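Local coordinates for protein glycerol-3-phosphate dehydrogenase [NAD(P)+] (Coxiella burnetii, PDB 3K96) that probably catalyses the NAD(P)H-dependent reduction of dihydroxyacetone phosphate to sn-glycerol 3-phosphate, the key precursor for phospholipid synthesis, at residues A33-G38 and C91-S96; I105-P108 and E114-T117; E210-V215 and E259-L264; N217-A222 and L244-R249. All coordinates share one frame; numbering follows the deposited sequence.

Interaction 1 (A33-G38 and C91-S96)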
loop_
_atom_site.group_PDB
_atom_site.type_symbol
_atom_site.label_atom_id
_atom_site.label_comp_id
_atom_site.label_asym_id
_atom_site.label_seq_id
_atom_site.Cartn_x
_atom_site.Cartn_y
_atom_site.Cartn_z
ATOM N N ALA A 33 17.465 -23.189 16.762
ATOM C CA ALA A 33 16.416 -23.072 17.760
ATOM C C ALA A 33 15.530 -21.868 17.441
ATOM O O ALA A 33 16.032 -20.778 17.122
ATOM C CB ALA A 33 17.015 -22.931 19.188
ATOM N N ILE A 34 14.217 -22.086 17.507
ATOM C CA ILE A 34 13.239 -21.008 17.335
ATOM C C ILE A 34 12.499 -20.829 18.655
ATOM O O ILE A 34 11.799 -21.731 19.109
ATOM C CB ILE A 34 12.241 -21.308 16.202
ATOM C CG1 ILE A 34 12.976 -21.279 14.853
ATOM C CG2 ILE A 34 11.097 -20.312 16.250
ATOM C CD1 ILE A 34 12.153 -21.684 13.658
ATOM N N LEU A 35 12.677 -19.658 19.262
ATOM C CA LEU A 35 12.081 -19.322 20.539
ATOM C C LEU A 35 10.814 -18.505 20.276
ATOM O O LEU A 35 10.890 -17.368 19.812
ATOM C CB LEU A 35 13.085 -18.512 21.391
ATOM C CG LEU A 35 14.502 -19.108 21.554
ATOM C CD1 LEU A 35 15.363 -18.256 22.514
ATOM C CD2 LEU A 35 14.475 -20.575 22.005
ATOM N N GLY A 36 9.665 -19.104 20.567
ATOM C CA GLY A 36 8.346 -18.486 20.312
ATOM C C GLY A 36 7.549 -19.387 19.380
ATOM O O GLY A 36 7.835 -19.481 18.170
ATOM N N ALA A 37 6.535 -20.041 19.930
ATOM C CA ALA A 37 5.739 -20.963 19.159
ATOM C C ALA A 37 4.393 -20.388 18.770
ATOM O O ALA A 37 3.362 -21.084 18.793
ATOM C CB ALA A 37 5.586 -22.281 19.916
ATOM N N GLY A 38 4.376 -19.097 18.453
ATOM C CA GLY A 38 3.158 -18.468 17.939
ATOM C C GLY A 38 3.031 -18.906 16.474
ATOM O O GLY A 38 3.804 -19.770 15.983
ATOM N N CYS A 91 10.159 -27.660 25.890
ATOM C CA CYS A 91 9.603 -26.695 26.844
ATOM C C CYS A 91 10.704 -26.121 27.721
ATOM O O CYS A 91 10.479 -25.148 28.422
ATOM C CB CYS A 91 8.503 -27.279 27.716
ATOM S SG CYS A 91 9.091 -28.396 28.961
ATOM N N ASP A 92 11.895 -26.709 27.675
ATOM C CA ASP A 92 13.014 -26.218 28.481
ATOM C C ASP A 92 13.957 -25.365 27.634
ATOM O O ASP A 92 14.530 -25.834 26.652
ATOM C CB ASP A 92 13.790 -27.386 29.112
ATOM C CG ASP A 92 14.967 -26.909 29.988
ATOM O OD1 ASP A 92 14.767 -26.012 30.841
ATOM O OD2 ASP A 92 16.086 -27.438 29.828
ATOM N N LEU A 93 14.147 -24.119 28.044
ATOM C CA LEU A 93 14.981 -23.203 27.289
ATOM C C LEU A 93 16.398 -23.702 27.211
ATOM O O LEU A 93 16.975 -23.781 26.132
ATOM C CB LEU A 93 14.960 -21.814 27.927
ATOM C CG LEU A 93 15.654 -20.737 27.111
ATOM C CD1 LEU A 93 14.955 -20.608 25.754
ATOM C CD2 LEU A 93 15.636 -19.425 27.865
ATOM N N LYS A 94 16.959 -24.048 28.364
ATOM C CA LYS A 94 18.329 -24.547 28.419
ATOM C C LYS A 94 18.507 -25.741 27.489
ATOM O O LYS A 94 19.445 -25.780 26.693
ATOM C CB LYS A 94 18.704 -24.929 29.859
ATOM C CG LYS A 94 20.174 -25.395 30.048
ATOM C CD LYS A 94 20.452 -25.706 31.517
ATOM C CE LYS A 94 21.822 -26.339 31.734
ATOM N NZ LYS A 94 22.937 -25.426 31.365
ATOM N N ALA A 95 17.603 -26.713 27.590
ATOM C CA ALA A 95 17.668 -27.920 26.765
ATOM C C ALA A 95 17.552 -27.584 25.287
ATOM O O ALA A 95 18.203 -28.190 24.451
ATOM C CB ALA A 95 16.567 -28.870 27.159
ATOM N N SER A 96 16.721 -26.608 24.954
ATOM C CA SER A 96 16.533 -26.266 23.544
ATOM C C SER A 96 17.803 -25.649 22.947
ATOM O O SER A 96 18.086 -25.824 21.755
ATOM C CB SER A 96 15.320 -25.339 23.364
ATOM O OG SER A 96 15.559 -24.056 23.911
#
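Leu35, the last residue of strand 32-35, meets Leu93 in the first turn of helix 93-97, and the two side chains cross at about a right angle. The single methyl CD1 of Leu93 serves both branches of Leu35: it lies 3.8 Å from Leu35 CD2 and 4.0 Å from Leu35 CD1, so it sits against the fork. With CG of Leu93 anti to the backbone N (chi1 -172°), the end of the side chain swings closer to the strand than its CB does. This leucine pair is the tight part of the contact. Farther along, the fit is slacker. Leu35 CD2 passes Ser96 OG at 4.1 Å, and Ala33 CB stands 4.0 Å from Ser96 O. The hydroxyl of Ser96 donates to Leu93 O with OG to O 2.6 Å, so its proton is used within the helix and the approach to Leu35 CD2 is plain van der Waals packing. The solvent side belongs to Asp92, the exposed N-cap residue: its OD2 accepts from Ala95 N at 2.8 Å, the N-H arriving from above the carboxylate plane. There the backbone N atoms of Cys91 and Asp92 hold the sulfonate of a buffer molecule, probably from the crystallisation liquor. Beyond Leu35 the chain enters Gly36 and Gly38, consistent with the glycine-rich turn of a Rossmann dinucleotide-binding fold. Strand 32-35 runs between strands 55-58 and 102-105; Trp58 touches both Leu35 and Leu93, Arg56 bonds to Ser96 O, and helix 109-119 adds Val115 and Met119 against Leu35.

Interaction 2 (I105-P108 and E114-T117)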
loop_
_atom_site.group_PDB
_atom_site.type_symbol
_atom_site.label_atom_id
_atom_site.label_comp_id
_atom_site.label_asym_id
_atom_site.label_seq_id
_atom_site.Cartn_x
_atom_site.Cartn_y
_atom_site.Cartn_z
ATOM N N ILE A 105 14.512 -15.741 17.469
ATOM C CA ILE A 105 13.487 -15.366 18.420
ATOM C C ILE A 105 12.260 -14.776 17.714
ATOM O O ILE A 105 12.385 -13.836 16.947
ATOM C CB ILE A 105 14.018 -14.296 19.405
ATOM C CG1 ILE A 105 15.292 -14.797 20.118
ATOM C CG2 ILE A 105 12.922 -13.904 20.380
ATOM C CD1 ILE A 105 15.954 -13.764 21.026
ATOM N N VAL A 106 11.078 -15.306 18.030
ATOM C CA VAL A 106 9.841 -14.856 17.412
ATOM C C VAL A 106 8.715 -14.760 18.458
ATOM O O VAL A 106 7.635 -15.281 18.261
ATOM C CB VAL A 106 9.399 -15.808 16.264
ATOM C CG1 VAL A 106 8.334 -15.146 15.422
ATOM C CG2 VAL A 106 10.584 -16.178 15.358
ATOM N N VAL A 107 8.982 -14.100 19.576
ATOM C CA VAL A 107 7.976 -13.899 20.600
ATOM C C VAL A 107 7.387 -12.476 20.449
ATOM O O VAL A 107 7.924 -11.645 19.720
ATOM C CB VAL A 107 8.585 -14.104 21.987
ATOM C CG1 VAL A 107 9.138 -15.529 22.110
ATOM C CG2 VAL A 107 9.684 -13.094 22.262
ATOM N N PRO A 108 6.270 -12.196 21.107
ATOM C CA PRO A 108 5.780 -10.834 20.984
ATOM C C PRO A 108 6.775 -9.808 21.550
ATOM O O PRO A 108 7.595 -10.136 22.415
ATOM C CB PRO A 108 4.492 -10.845 21.817
ATOM C CG PRO A 108 4.040 -12.247 21.786
ATOM C CD PRO A 108 5.335 -13.052 21.848
ATOM N N GLU A 114 12.001 -10.292 28.501
ATOM C CA GLU A 114 11.980 -11.468 29.368
ATOM C C GLU A 114 12.799 -12.633 28.815
ATOM O O GLU A 114 13.567 -13.271 29.542
ATOM C CB GLU A 114 10.541 -11.940 29.631
ATOM C CG GLU A 114 9.716 -11.091 30.630
ATOM C CD GLU A 114 9.214 -9.759 30.081
ATOM O OE1 GLU A 114 9.271 -9.511 28.846
ATOM O OE2 GLU A 114 8.730 -8.960 30.907
ATOM N N VAL A 115 12.627 -12.907 27.528
ATOM C CA VAL A 115 13.319 -14.000 26.870
ATOM C C VAL A 115 14.835 -13.718 26.830
ATOM O O VAL A 115 15.636 -14.592 27.145
ATOM C CB VAL A 115 12.806 -14.243 25.446
ATOM C CG1 VAL A 115 13.585 -15.380 24.809
ATOM C CG2 VAL A 115 11.322 -14.562 25.482
ATOM N N ILE A 116 15.222 -12.501 26.449
ATOM C CA ILE A 116 16.639 -12.146 26.408
ATOM C C ILE A 116 17.266 -12.311 27.806
ATOM O O ILE A 116 18.337 -12.869 27.943
ATOM C CB ILE A 116 16.840 -10.720 25.889
ATOM C CG1 ILE A 116 16.535 -10.654 24.370
ATOM C CG2 ILE A 116 18.267 -10.233 26.132
ATOM C CD1 ILE A 116 17.388 -11.608 23.492
ATOM N N THR A 117 16.558 -11.857 28.839
ATOM C CA THR A 117 17.044 -11.964 30.192
ATOM C C THR A 117 17.358 -13.434 30.550
ATOM O O THR A 117 18.419 -13.748 31.097
ATOM C CB THR A 117 16.038 -11.363 31.189
ATOM O OG1 THR A 117 15.908 -9.944 30.967
ATOM C CG2 THR A 117 16.501 -11.594 32.631
#
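Ile105 and Ile116 meet through their delta methyls, CD1 to CD1 at 3.6 Å, with the two side chains crossing at about a right angle. The isoleucines share a first torsion, CG1 anti to the carbonyl carbon, but differ at the second. Ile105 is extended (chi2 175°) and sends CD1 straight out toward the helix, whereas Ile116 folds back (chi2 -58°), which brings its CD1 round to the strand although its CB does not point there. The valine pair meets differently: Val107 and Val115 reach toward each other tip to tip. Val115 uses only its CG2 methyl, 3.9 Å from Val107 CG2 and 4.1 Å from Val107 CG1, and so it faces both branches of its partner. This is the strand-loop-helix unit of a Rossmann-type fold, in which strand 102-105 passes through a short loop into helix 109-119, and the helix packs back over the end of the strand it has just left. All four touching side chains are buried. Val107 O accepts from Thr133 OG1, and its side chain leans on Tyr60. Ile116 also packs on Val146, Val147 and Leu151 of helix 143-151.

Interaction 3 (E210-V215 and E259-L264)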
loop_
_atom_site.group_PDB
_atom_site.type_symbol
_atom_site.label_atom_id
_atom_site.label_comp_id
_atom_site.label_asym_id
_atom_site.label_seq_id
_atom_site.Cartn_x
_atom_site.Cartn_y
_atom_site.Cartn_z
ATOM N N GLU A 210 13.893 -2.520 11.671
ATOM C CA GLU A 210 13.304 -2.620 12.993
ATOM C C GLU A 210 12.275 -1.538 13.243
ATOM O O GLU A 210 11.207 -1.803 13.727
ATOM C CB GLU A 210 14.376 -2.473 14.065
ATOM C CG GLU A 210 15.249 -3.698 14.267
ATOM C CD GLU A 210 16.328 -3.430 15.318
ATOM O OE1 GLU A 210 16.169 -3.879 16.454
ATOM O OE2 GLU A 210 17.300 -2.711 15.018
ATOM N N LEU A 211 12.635 -0.306 12.956
ATOM C CA LEU A 211 11.742 0.793 13.218
ATOM C C LEU A 211 10.466 0.742 12.360
ATOM O O LEU A 211 9.384 1.057 12.846
ATOM C CB LEU A 211 12.501 2.112 13.095
ATOM C CG LEU A 211 13.494 2.314 14.249
ATOM C CD1 LEU A 211 14.357 3.527 13.966
ATOM C CD2 LEU A 211 12.754 2.459 15.615
ATOM N N CYS A 212 10.593 0.309 11.111
ATOM C CA CYS A 212 9.420 0.155 10.244
ATOM C C CYS A 212 8.485 -0.849 10.864
ATOM O O CYS A 212 7.273 -0.635 10.936
ATOM C CB CYS A 212 9.821 -0.325 8.845
ATOM S SG CYS A 212 10.483 0.953 7.816
ATOM N N GLY A 213 9.054 -1.972 11.301
ATOM C CA GLY A 213 8.266 -3.014 11.919
ATOM C C GLY A 213 7.657 -2.590 13.239
ATOM O O GLY A 213 6.641 -3.119 13.644
ATOM N N SER A 214 8.255 -1.633 13.925
ATOM C CA SER A 214 7.727 -1.263 15.233
ATOM C C SER A 214 6.565 -0.259 15.122
ATOM O O SER A 214 5.918 0.045 16.113
ATOM C CB SER A 214 8.841 -0.676 16.109
ATOM O OG SER A 214 9.197 0.635 15.669
ATOM N N VAL A 215 6.321 0.244 13.921
ATOM C CA VAL A 215 5.245 1.211 13.701
ATOM C C VAL A 215 4.049 0.666 12.898
ATOM O O VAL A 215 2.947 1.151 13.048
ATOM C CB VAL A 215 5.794 2.432 12.981
ATOM C CG1 VAL A 215 4.683 3.444 12.684
ATOM C CG2 VAL A 215 6.877 3.087 13.831
ATOM N N GLU A 259 15.219 3.588 1.329
ATOM C CA GLU A 259 15.101 2.383 0.532
ATOM C C GLU A 259 14.399 1.286 1.347
ATOM O O GLU A 259 13.727 0.409 0.789
ATOM C CB GLU A 259 16.486 1.884 0.069
ATOM C CG GLU A 259 17.191 2.753 -1.002
ATOM C CD GLU A 259 17.726 4.083 -0.482
ATOM O OE1 GLU A 259 18.073 4.170 0.716
ATOM O OE2 GLU A 259 17.823 5.039 -1.289
ATOM N N THR A 260 14.566 1.325 2.666
ATOM C CA THR A 260 13.930 0.348 3.528
ATOM C C THR A 260 12.461 0.699 3.640
ATOM O O THR A 260 11.581 -0.159 3.611
ATOM C CB THR A 260 14.565 0.321 4.913
ATOM O OG1 THR A 260 15.940 -0.028 4.775
ATOM C CG2 THR A 260 13.877 -0.700 5.796
ATOM N N LEU A 261 12.195 1.981 3.730
ATOM C CA LEU A 261 10.823 2.475 3.861
ATOM C C LEU A 261 9.900 2.073 2.702
ATOM O O LEU A 261 8.742 1.719 2.911
ATOM C CB LEU A 261 10.869 3.981 3.985
ATOM C CG LEU A 261 9.591 4.698 4.334
ATOM C CD1 LEU A 261 9.127 4.318 5.769
ATOM C CD2 LEU A 261 9.881 6.195 4.198
ATOM N N THR A 262 10.419 2.110 1.488
ATOM C CA THR A 262 9.642 1.764 0.313
ATOM C C THR A 262 9.792 0.285 -0.041
ATOM O O THR A 262 9.265 -0.174 -1.060
ATOM C CB THR A 262 10.081 2.607 -0.889
ATOM O OG1 THR A 262 11.483 2.413 -1.111
ATOM C CG2 THR A 262 9.822 4.095 -0.630
ATOM N N GLY A 263 10.502 -0.466 0.807
ATOM C CA GLY A 263 10.720 -1.908 0.563
ATOM C C GLY A 263 9.745 -2.812 1.297
ATOM O O GLY A 263 8.731 -2.360 1.830
ATOM N N LEU A 264 10.088 -4.108 1.343
ATOM C CA LEU A 264 9.261 -5.118 1.975
ATOM C C LEU A 264 8.975 -4.877 3.441
ATOM O O LEU A 264 7.842 -5.097 3.883
ATOM C CB LEU A 264 9.912 -6.494 1.801
ATOM C CG LEU A 264 9.995 -7.035 0.381
ATOM C CD1 LEU A 264 11.046 -8.171 0.238
ATOM C CD2 LEU A 264 8.580 -7.494 -0.085
#
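Cys212 of helix 206-228 points its side chain at the short helix 258-261, where Thr260 and Leu261 receive it. From the backbone, CB heads toward the other segment, and chi1 of -78° places SG anti to the carbonyl carbon. The sulfur is the tip and does all the touching: it lies 4.2 Å from Leu261 CD1 and 4.3 Å from Thr260 CG2, so it faces two neighbouring residues of the helix through one methyl of each. Leu261 CB does not aim at Cys212; its CG stands anti to the backbone N (chi1 -171°), and from there CD1 reaches the sulfur. Thr260 offers its methyl while its hydroxyl bonds to Asp205 OD2, so the polar branch is satisfied elsewhere. Met247 of helix 233-253 touches both Cys212 and Leu261 and extends the same apolar cluster. The contact lies in the helical C-terminal part of the chain, with the side chains of Lys216, the predicted proton acceptor, and Asp269, a predicted substrate-binding residue, each about 7 Å from that of Cys212. Nearby, Thr262 packs on Thr262 of the second subunit. With a sulfur against two methyls at these distances, the contact is one of dispersion and burial, and no polar bond dictates its geometry.

Interaction 4 (N217-A222 and L244-R249)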
loop_
_atom_site.group_PDB
_atom_site.type_symbol
_atom_site.label_atom_id
_atom_site.label_comp_id
_atom_site.label_asym_id
_atom_site.label_seq_id
_atom_site.Cartn_x
_atom_site.Cartn_y
_atom_site.Cartn_z
ATOM N N ASN A 217 1.952 -1.873 13.066
ATOM C CA ASN A 217 0.744 -2.307 13.767
ATOM C C ASN A 217 -0.041 -1.165 14.381
ATOM O O ASN A 217 -1.231 -1.282 14.593
ATOM C CB ASN A 217 1.060 -3.320 14.842
ATOM C CG ASN A 217 1.429 -4.669 14.276
ATOM O OD1 ASN A 217 1.005 -5.050 13.174
ATOM N ND2 ASN A 217 2.189 -5.421 15.043
ATOM N N ILE A 218 0.652 -0.083 14.694
ATOM C CA ILE A 218 0.031 1.121 15.191
ATOM C C ILE A 218 -0.815 1.688 14.033
ATOM O O ILE A 218 -1.972 2.098 14.210
ATOM C CB ILE A 218 1.095 2.183 15.559
ATOM C CG1 ILE A 218 2.063 1.659 16.656
ATOM C CG2 ILE A 218 0.404 3.478 15.982
ATOM C CD1 ILE A 218 3.280 2.585 16.905
ATOM N N LEU A 219 -0.235 1.693 12.841
ATOM C CA LEU A 219 -0.949 2.197 11.654
ATOM C C LEU A 219 -2.113 1.268 11.290
ATOM O O LEU A 219 -3.151 1.728 10.814
ATOM C CB LEU A 219 0.010 2.412 10.487
ATOM C CG LEU A 219 1.160 3.372 10.848
ATOM C CD1 LEU A 219 2.141 3.575 9.680
ATOM C CD2 LEU A 219 0.627 4.713 11.327
ATOM N N ALA A 220 -1.949 -0.027 11.549
ATOM C CA ALA A 220 -3.011 -0.998 11.309
ATOM C C ALA A 220 -4.205 -0.693 12.209
ATOM O O ALA A 220 -5.345 -0.819 11.794
ATOM C CB ALA A 220 -2.493 -2.426 11.557
ATOM N N ILE A 221 -3.937 -0.285 13.450
ATOM C CA ILE A 221 -5.017 0.074 14.349
ATOM C C ILE A 221 -5.699 1.329 13.813
ATOM O O ILE A 221 -6.926 1.367 13.728
ATOM C CB ILE A 221 -4.551 0.295 15.776
ATOM C CG1 ILE A 221 -4.033 -1.023 16.385
ATOM C CG2 ILE A 221 -5.700 0.838 16.638
ATOM C CD1 ILE A 221 -3.510 -0.832 17.827
ATOM N N ALA A 222 -4.908 2.322 13.414
ATOM C CA ALA A 222 -5.446 3.575 12.880
ATOM C C ALA A 222 -6.321 3.339 11.653
ATOM O O ALA A 222 -7.444 3.830 11.581
ATOM C CB ALA A 222 -4.312 4.548 12.540
ATOM N N LEU A 244 3.186 6.119 6.326
ATOM C CA LEU A 244 4.533 5.896 5.819
ATOM C C LEU A 244 5.392 7.144 6.086
ATOM O O LEU A 244 6.580 7.033 6.399
ATOM C CB LEU A 244 4.525 5.525 4.327
ATOM C CG LEU A 244 5.816 4.848 3.856
ATOM C CD1 LEU A 244 5.883 3.429 4.476
ATOM C CD2 LEU A 244 5.949 4.748 2.344
ATOM N N THR A 245 4.798 8.335 5.983
ATOM C CA THR A 245 5.546 9.572 6.273
ATOM C C THR A 245 6.095 9.612 7.708
ATOM O O THR A 245 7.264 9.969 7.921
ATOM C CB THR A 245 4.680 10.831 5.996
ATOM O OG1 THR A 245 4.303 10.843 4.610
ATOM C CG2 THR A 245 5.442 12.116 6.329
ATOM N N GLU A 246 5.286 9.260 8.714
ATOM C CA GLU A 246 5.832 9.291 10.090
ATOM C C GLU A 246 6.760 8.122 10.355
ATOM O O GLU A 246 7.698 8.239 11.159
ATOM C CB GLU A 246 4.755 9.457 11.183
ATOM C CG GLU A 246 3.797 8.350 11.388
ATOM C CD GLU A 246 2.638 8.781 12.303
ATOM O OE1 GLU A 246 2.497 8.219 13.407
ATOM O OE2 GLU A 246 1.885 9.712 11.919
ATOM N N MET A 247 6.508 7.000 9.688
ATOM C CA MET A 247 7.392 5.850 9.801
ATOM C C MET A 247 8.773 6.326 9.264
ATOM O O MET A 247 9.796 6.090 9.879
ATOM C CB MET A 247 6.858 4.667 8.984
ATOM C CG MET A 247 7.692 3.384 9.062
ATOM S SD MET A 247 7.075 2.071 7.962
ATOM C CE MET A 247 5.553 1.632 8.790
ATOM N N GLY A 248 8.767 7.054 8.151
ATOM C CA GLY A 248 10.012 7.547 7.543
ATOM C C GLY A 248 10.767 8.517 8.439
ATOM O O GLY A 248 12.010 8.493 8.502
ATOM N N ARG A 249 10.020 9.361 9.151
ATOM C CA ARG A 249 10.617 10.332 10.065
ATOM C C ARG A 249 11.359 9.621 11.208
ATOM O O ARG A 249 12.488 9.972 11.561
ATOM C CB ARG A 249 9.539 11.270 10.619
ATOM C CG ARG A 249 10.108 12.428 11.399
ATOM C CD ARG A 249 9.047 13.505 11.764
ATOM N NE ARG A 249 8.397 14.067 10.582
ATOM C CZ ARG A 249 7.141 13.844 10.212
ATOM N NH1 ARG A 249 6.684 14.413 9.105
ATOM N NH2 ARG A 249 6.327 13.092 10.945
#
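Two long helices of the C-terminal helical domain, 206-228 and 233-253, run nearly antiparallel here, their short segments inclined at 158° with axes 11.3 Å apart. At that spacing the backbones stay well separated and side chains must bridge the gap. Leu219 takes part in every contact between the two segments. Its CD1 meets the terminal methyl of Met247, CE, at 4.0 Å, the two side chains crossing obliquely. Met247 gets there by a long extended run, chi1 and chi2 both near 180°, followed by a bend at chi3 (-70°) that turns CE toward the leucine. The same Leu219 CD1 also lies 4.3 Å from the backbone N of Leu244, whose CB is directed away from the other helix. The other branch, Leu219 CD2, comes to 4.5 Å from Glu246 OE1, a loose contact. The buried carboxylate of Glu246 is engaged elsewhere: OE2 accepts from Leu327 N and OE1 is bonded to Thr328 OG1, which ties helix 233-253 to the start of helix 326-336. Leu270 of helix 264-275 closes on Leu219 and Leu244, and Leu267 of the second subunit also packs on Leu244. The side chain of Met247 is about 4 Å from that of Lys216, the predicted proton acceptor, so this core runs up to the probable active site. Such packing between nearly antiparallel helices is in keeping with the helical C-terminal domain of NAD-dependent glycerol-3-phosphate dehydrogenases.

Interactions 1 and 2 belong to the N-terminal, nucleotide-binding part of the chain, interactions 3 and 4 to the helical C-terminal part. In the first pair, centres 10 Å apart, strands 32-35 and 102-105 lie side by side in the sheet, and Leu35 O is probably hydrogen-bonded to Val106 N at 2.7 Å. The second pair, also with centres 10 Å apart, shares helix 206-228; interaction 4 falls between the two segments of interaction 3 in the chain. The pairs follow in series and lie on opposite sides of the chain's centre, interactions 1 and 4 being 32 Å apart by centres. Predicted cofactor and substrate residues come from both parts, consistent with an active site between a Rossmann-type and a helical domain.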